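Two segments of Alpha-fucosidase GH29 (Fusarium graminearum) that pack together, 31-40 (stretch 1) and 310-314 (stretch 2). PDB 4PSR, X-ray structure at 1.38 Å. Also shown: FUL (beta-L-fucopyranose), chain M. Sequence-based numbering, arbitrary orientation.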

ATOM      1  N   VAL A  31       1.835   3.787   8.376  1.00  8.78           N
ATOM      2  CA  VAL A  31       3.137   3.279   8.766  1.00  8.93           C
ATOM      3  C   VAL A  31       3.002   1.981   9.556  1.00  9.59           C
ATOM      4  O   VAL A  31       2.199   1.860  10.468  1.00  9.85           O
ATOM      5  N   TYR A  32       3.845   1.009   9.234  1.00  8.96           N
ATOM      6  CA  TYR A  32       3.960  -0.208  10.021  1.00  9.39           C
ATOM      7  C   TYR A  32       5.421  -0.579  10.212  1.00  9.35           C
ATOM      8  O   TYR A  32       6.303   0.108   9.715  1.00  8.55           O
ATOM      9  N   TRP A  33       5.669  -1.625  10.990  1.00  9.62           N
ATOM     10  CA  TRP A  33       7.033  -1.966  11.347  1.00  8.91           C
ATOM     11  C   TRP A  33       7.244  -3.471  11.443  1.00  9.92           C
ATOM     12  O   TRP A  33       6.539  -4.166  12.160  1.00 10.19           O
ATOM     13  N   HIS A  34       8.264  -3.919  10.725  1.00 10.37           N
ATOM     14  CA  HIS A  34       8.746  -5.291  10.827  1.00  9.99           C
ATOM     15  C   HIS A  34       9.750  -5.372  11.976  1.00  9.05           C
ATOM     16  O   HIS A  34      10.952  -5.236  11.772  1.00 11.27           O
ATOM     17  N   TRP A  35       9.237  -5.656  13.162  1.00 10.59           N
ATOM     18  CA  TRP A  35      10.057  -5.745  14.359  1.00  9.60           C
ATOM     19  C   TRP A  35       9.624  -6.955  15.124  1.00  9.41           C
ATOM     20  O   TRP A  35       8.450  -7.102  15.446  1.00 11.36           O
ATOM     21  N   GLY A  36      10.560  -7.848  15.418  1.00 10.40           N
ATOM     22  CA  GLY A  36      10.217  -9.057  16.152  1.00 10.96           C
ATOM     23  C   GLY A  36      11.429  -9.928  16.439  1.00  9.42           C
ATOM     24  O   GLY A  36      12.540  -9.462  16.344  1.00 10.35           O
ATOM     25  N   ALA A  37      11.186 -11.185  16.786  1.00 12.07           N
ATOM     26  CA  ALA A  37      12.288 -12.090  17.067  1.00 10.76           C
ATOM     27  C   ALA A  37      13.149 -12.313  15.825  1.00 11.92           C
ATOM     28  O   ALA A  37      14.319 -12.624  15.944  1.00 11.67           O
ATOM     29  N   PHE A  38      12.581 -12.101  14.642  1.00 11.92           N
ATOM     30  CA  PHE A  38      13.354 -12.202  13.399  1.00 12.33           C
ATOM     31  C   PHE A  38      14.377 -11.083  13.287  1.00 11.89           C
ATOM     32  O   PHE A  38      15.315 -11.179  12.492  1.00 12.39           O
ATOM     33  N   THR A  39      14.235 -10.029  14.099  1.00 10.80           N
ATOM     34  CA  THR A  39      15.182  -8.930  14.104  1.00  9.55           C
ATOM     35  C   THR A  39      16.423  -9.233  14.979  1.00 10.36           C
ATOM     36  O   THR A  39      17.434  -8.539  14.882  1.00 11.29           O
ATOM     37  N   THR A  40      16.307 -10.217  15.868  1.00 11.45           N
ATOM     38  CA  THR A  40      17.335 -10.440  16.887  1.00 11.05           C
ATOM     39  C   THR A  40      18.756 -10.560  16.302  1.00 12.61           C
ATOM     40  O   THR A  40      19.690  -9.921  16.802  1.00 13.38           O
ATOM     41  N   SER A 310      16.823  -4.663   3.699  1.00 23.92           N
ATOM     42  CA  SER A 310      15.646  -5.421   4.192  1.00 15.44           C
ATOM     43  C   SER A 310      14.470  -4.684   4.884  1.00 14.29           C
ATOM     44  O   SER A 310      14.551  -3.478   5.060  1.00 16.71           O
ATOM     45  N   TRP A 311      13.390  -5.384   5.230  1.00 12.89           N
ATOM     46  CA  TRP A 311      12.243  -4.796   5.966  1.00 12.66           C
ATOM     47  C   TRP A 311      12.556  -4.660   7.467  1.00 12.20           C
ATOM     48  O   TRP A 311      11.945  -3.850   8.169  1.00 12.26           O
ATOM     49  N   SER A 312      13.503  -5.445   7.962  1.00 10.33           N
ATOM     50  CA  SER A 312      13.854  -5.461   9.384  1.00 10.41           C
ATOM     51  C   SER A 312      15.299  -4.959   9.561  1.00 12.07           C
ATOM     52  O   SER A 312      16.126  -5.075   8.676  1.00 13.01           O
ATOM     53  N   TYR A 313      15.585  -4.336  10.704  1.00 10.64           N
ATOM     54  CA  TYR A 313      16.886  -3.750  10.953  1.00 11.19           C
ATOM     55  C   TYR A 313      18.004  -4.766  10.851  1.00 11.07           C
ATOM     56  O   TYR A 313      17.933  -5.826  11.438  1.00 11.50           O
ATOM     57  N   THR A 314      19.064  -4.380  10.144  1.00 11.27           N
ATOM     58  CA  THR A 314      20.287  -5.176  10.105  1.00 12.39           C
ATOM     59  C   THR A 314      21.477  -4.248  10.317  1.00 10.54           C
ATOM     60  O   THR A 314      21.447  -3.065   9.960  1.00 11.93           O
TER

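The two stretches lie at least 273 residues apart in sequence wherever they touch, and together they bury 300 Å² between them. The backbones come nearest at His 34 and Ser 312, whose CA atoms are 5.3 Å apart. Trp 311, His 34 and Ser 312 cover the most surface, and for all three the CA-to-CB bond points toward the opposing stretch.

Trp 311 loses 78 Å² to stretch 1, more than any other residue here. Its CA-to-CB bond, directed toward stretch 1, sets CB against the imidazole of His 34, which loses 65 Å² and has chi1 of -77° (m) and chi2 of 66°; chi1 of -60° (m) and chi2 of 82° orient the indole of Trp 311 beyond its CB. The evidence for a CH-pi contact is direct: Trp 311 CB lies 3.7 Å from the centroid of the His 34 ring and only 13° off the ring normal, so the methylene sits over the face. The nearest side-chain atoms are His 34 CG and Trp 311 CB at 3.6 Å, while His 34 CB approaches the backbone Trp 311 O to 3.4 Å. The rings themselves form an oblique aromatic pair, with the centroids of the imidazole and the five-membered ring of Trp 311 5.0 Å apart and the planes at 35°.

Trp 311 CB lies over a face of the imidazole, whereas the sugar O4 meets it at the edge. His 34 NE2 and O4 of the beta-L-fucopyranose form a hydrogen bond of 2.7 Å with an angle of 157°, near the ring plane; either atom could be the donor. His 34 ND1 is satisfied elsewhere in the structure. The fucose C6 methyl lies over one face of the Trp 311 ring, 3.6 Å from Trp 311 CZ2, and 3.7 Å from Tyr 32 OH. Tyr 32 (chi1 74°, p) starts sideways, but its end comes nearer, bringing Tyr 32 OH within 4.0 Å of Trp 311 CZ3. That hydroxyl has no polar partner in the model, so its contacts here are those of packing.

Ser 312 anchors the more polar part of the contact. With chi1 at 175° (t), its OG forms a hydrogen bond of 2.9 Å with Thr 39 OG1, in which either hydroxyl could donate. Thr 39 (chi1 -47°, m) also accepts a bond within its own stretch, from Gly 36 N to Thr 39 OG1, at 3.1 Å and 163°; one hydroxyl thus ties the turn in stretch 1 to Ser 312. Phe 38 (chi1 49°, p) presents its ring edge to the same serine, with Phe 38 CD1 3.6 Å from Ser 312 OG.

Tyr 313 takes a smaller part. Its chi1 of -179° (t) carries the ring away from stretch 1, leaving Thr 39 CG2 4.2 Å from Tyr 313 CB and 3.9 Å from Tyr 313 O. Its backbone is linked through one water, which donates to His 34 O at 2.8 Å and accepts from Tyr 313 N at 2.8 Å, bridging main chain to main chain.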

ATOM      1  CB  VAL A  31       3.924   4.329   9.613  1.00  9.14           C
ATOM      2  CG1 VAL A  31       5.207   3.732  10.173  1.00 10.70           C
ATOM      3  CG2 VAL A  31       4.229   5.563   8.777  1.00 11.35           C
ATOM      4  CB  TYR A  32       3.112  -1.383   9.482  1.00  9.72           C
ATOM      5  CG  TYR A  32       3.532  -2.154   8.225  1.00 11.22           C
ATOM      6  CD1 TYR A  32       3.211  -3.498   8.120  1.00 10.26           C
ATOM      7  CD2 TYR A  32       4.145  -1.546   7.150  1.00 10.45           C
ATOM      8  CE1 TYR A  32       3.516  -4.219   7.006  1.00 12.13           C
ATOM      9  CE2 TYR A  32       4.464  -2.269   6.007  1.00 10.83           C
ATOM     10  CZ  TYR A  32       4.135  -3.593   5.937  1.00 10.64           C
ATOM     11  OH  TYR A  32       4.440  -4.288   4.761  1.00 11.89           O
ATOM     12  CB  TRP A  33       7.475  -1.264  12.660  1.00  9.48           C
ATOM     13  CG  TRP A  33       6.457  -1.226  13.743  1.00  9.03           C
ATOM     14  CD1 TRP A  33       6.312  -2.090  14.785  1.00  9.30           C
ATOM     15  CD2 TRP A  33       5.481  -0.206  13.936  1.00  9.04           C
ATOM     16  NE1 TRP A  33       5.273  -1.691  15.608  1.00 11.36           N
ATOM     17  CE2 TRP A  33       4.740  -0.543  15.088  1.00 10.90           C
ATOM     18  CE3 TRP A  33       5.120   0.924  13.210  1.00  9.77           C
ATOM     19  CZ2 TRP A  33       3.685   0.233  15.537  1.00 10.56           C
ATOM     20  CZ3 TRP A  33       4.059   1.695  13.667  1.00 10.42           C
ATOM     21  CH2 TRP A  33       3.356   1.340  14.807  1.00 10.91           C
ATOM     22  CB  HIS A  34       9.426  -5.733   9.520  1.00 11.20           C
ATOM     23  CG  HIS A  34       8.484  -6.078   8.403  1.00 10.49           C
ATOM     24  ND1 HIS A  34       7.658  -5.165   7.783  1.00 10.47           N
ATOM     25  CD2 HIS A  34       8.281  -7.257   7.763  1.00  9.79           C
ATOM     26  CE1 HIS A  34       6.975  -5.774   6.823  1.00 13.79           C
ATOM     27  NE2 HIS A  34       7.341  -7.040   6.789  1.00 12.46           N
ATOM     28  CB  TRP A  35       9.868  -4.498  15.216  1.00 10.92           C
ATOM     29  CG  TRP A  35      10.704  -4.458  16.468  1.00  9.87           C
ATOM     30  CD1 TRP A  35      12.060  -4.474  16.559  1.00 13.41           C
ATOM     31  CD2 TRP A  35      10.207  -4.405  17.800  1.00 10.30           C
ATOM     32  NE1 TRP A  35      12.434  -4.429  17.876  1.00 12.47           N
ATOM     33  CE2 TRP A  35      11.309  -4.380  18.657  1.00 10.35           C
ATOM     34  CE3 TRP A  35       8.921  -4.377  18.347  1.00 12.54           C
ATOM     35  CZ2 TRP A  35      11.178  -4.303  20.047  1.00 12.40           C
ATOM     36  CZ3 TRP A  35       8.785  -4.290  19.731  1.00 14.92           C
ATOM     37  CH2 TRP A  35       9.908  -4.261  20.560  1.00 13.55           C
ATOM     38  CB  ALA A  37      11.784 -13.420  17.597  1.00 12.48           C
ATOM     39  CB  PHE A  38      12.439 -12.200  12.165  1.00 11.86           C
ATOM     40  CG  PHE A  38      11.415 -11.086  12.158  1.00 12.49           C
ATOM     41  CD1 PHE A  38      11.775  -9.775  11.811  1.00 10.85           C
ATOM     42  CD2 PHE A  38      10.111 -11.338  12.536  1.00 11.04           C
ATOM     43  CE1 PHE A  38      10.836  -8.747  11.856  1.00 10.10           C
ATOM     44  CE2 PHE A  38       9.158 -10.301  12.566  1.00 12.09           C
ATOM     45  CZ  PHE A  38       9.545  -9.015  12.241  1.00 12.00           C
ATOM     46  CB  THR A  39      14.504  -7.623  14.623  1.00 11.51           C
ATOM     47  OG1 THR A  39      13.232  -7.444  13.972  1.00 11.78           O
ATOM     48  CG2 THR A  39      15.379  -6.406  14.391  1.00 11.79           C
ATOM     49  CB  THR A  40      17.026 -11.666  17.745  1.00 12.19           C
ATOM     50  OG1 THR A  40      15.648 -11.656  18.159  1.00 14.13           O
ATOM     51  CG2 THR A  40      17.905 -11.678  18.987  1.00 14.51           C
ATOM     52  CB  SER A 310      16.270  -6.493   5.094  1.00 26.49           C
ATOM     53  OG  SER A 310      15.807  -6.539   6.408  1.00 16.33           O
ATOM     54  CB  TRP A 311      10.933  -5.596   5.759  1.00 14.36           C
ATOM     55  CG  TRP A 311      10.524  -5.672   4.327  1.00 14.91           C
ATOM     56  CD1 TRP A 311      11.001  -6.545   3.401  1.00 15.90           C
ATOM     57  CD2 TRP A 311       9.560  -4.848   3.643  1.00 15.98           C
ATOM     58  NE1 TRP A 311      10.415  -6.322   2.194  1.00 16.43           N
ATOM     59  CE2 TRP A 311       9.523  -5.283   2.310  1.00 17.48           C
ATOM     60  CE3 TRP A 311       8.721  -3.792   4.032  1.00 12.09           C
ATOM     61  CZ2 TRP A 311       8.693  -4.700   1.357  1.00 14.54           C
ATOM     62  CZ3 TRP A 311       7.884  -3.221   3.090  1.00 11.83           C
ATOM     63  CH2 TRP A 311       7.887  -3.664   1.765  1.00 14.19           C
ATOM     64  CB  SER A 312      13.678  -6.886   9.887  1.00 14.37           C
ATOM     65  OG  SER A 312      14.091  -7.056  11.228  1.00 14.86           O
ATOM     66  CB  TYR A 313      16.920  -3.093  12.356  1.00 11.70           C
ATOM     67  CG  TYR A 313      18.254  -2.457  12.626  1.00 11.37           C
ATOM     68  CD1 TYR A 313      18.514  -1.164  12.183  1.00 12.87           C
ATOM     69  CD2 TYR A 313      19.269  -3.136  13.293  1.00 12.34           C
ATOM     70  CE1 TYR A 313      19.753  -0.577  12.367  1.00 13.83           C
ATOM     71  CE2 TYR A 313      20.509  -2.535  13.479  1.00 13.99           C
ATOM     72  CZ  TYR A 313      20.711  -1.252  13.006  1.00 13.17           C
ATOM     73  OH  TYR A 313      21.934  -0.626  13.176  1.00 19.83           O
ATOM     74  CB  THR A 314      20.419  -5.917   8.747  1.00 11.37           C
ATOM     75  OG1 THR A 314      20.469  -4.973   7.666  1.00 13.25           O
ATOM     76  CG2 THR A 314      19.251  -6.867   8.517  1.00 12.64           C
TER
HETATM   77  C1  FUL M 622       6.849 -10.227   1.689  1.00 13.49           C
HETATM   78  C2  FUL M 622       7.495 -10.911   2.876  1.00 16.14           C
HETATM   79  O2  FUL M 622       8.044 -12.194   2.535  1.00 13.61           O
HETATM   80  C3  FUL M 622       8.579  -9.979   3.351  1.00 13.34           C
HETATM   81  O3  FUL M 622       9.277 -10.592   4.413  1.00 12.57           O
HETATM   82  C4  FUL M 622       7.914  -8.698   3.787  1.00 13.81           C
HETATM   83  O4  FUL M 622       7.072  -8.960   4.906  1.00 13.00           O
HETATM   84  C5  FUL M 622       7.114  -8.125   2.624  1.00 14.89           C
HETATM   85  C6  FUL M 622       6.346  -6.875   2.996  1.00 15.82           C
HETATM   86  O5  FUL M 622       6.177  -9.059   2.095  1.00 13.26           O
HETATM   87  O1  FUL M 622       5.883 -11.093   1.150  1.00 15.10           O
HETATM   88  O   HOH W   1      13.277  -3.768  12.251  1.00 12.94           O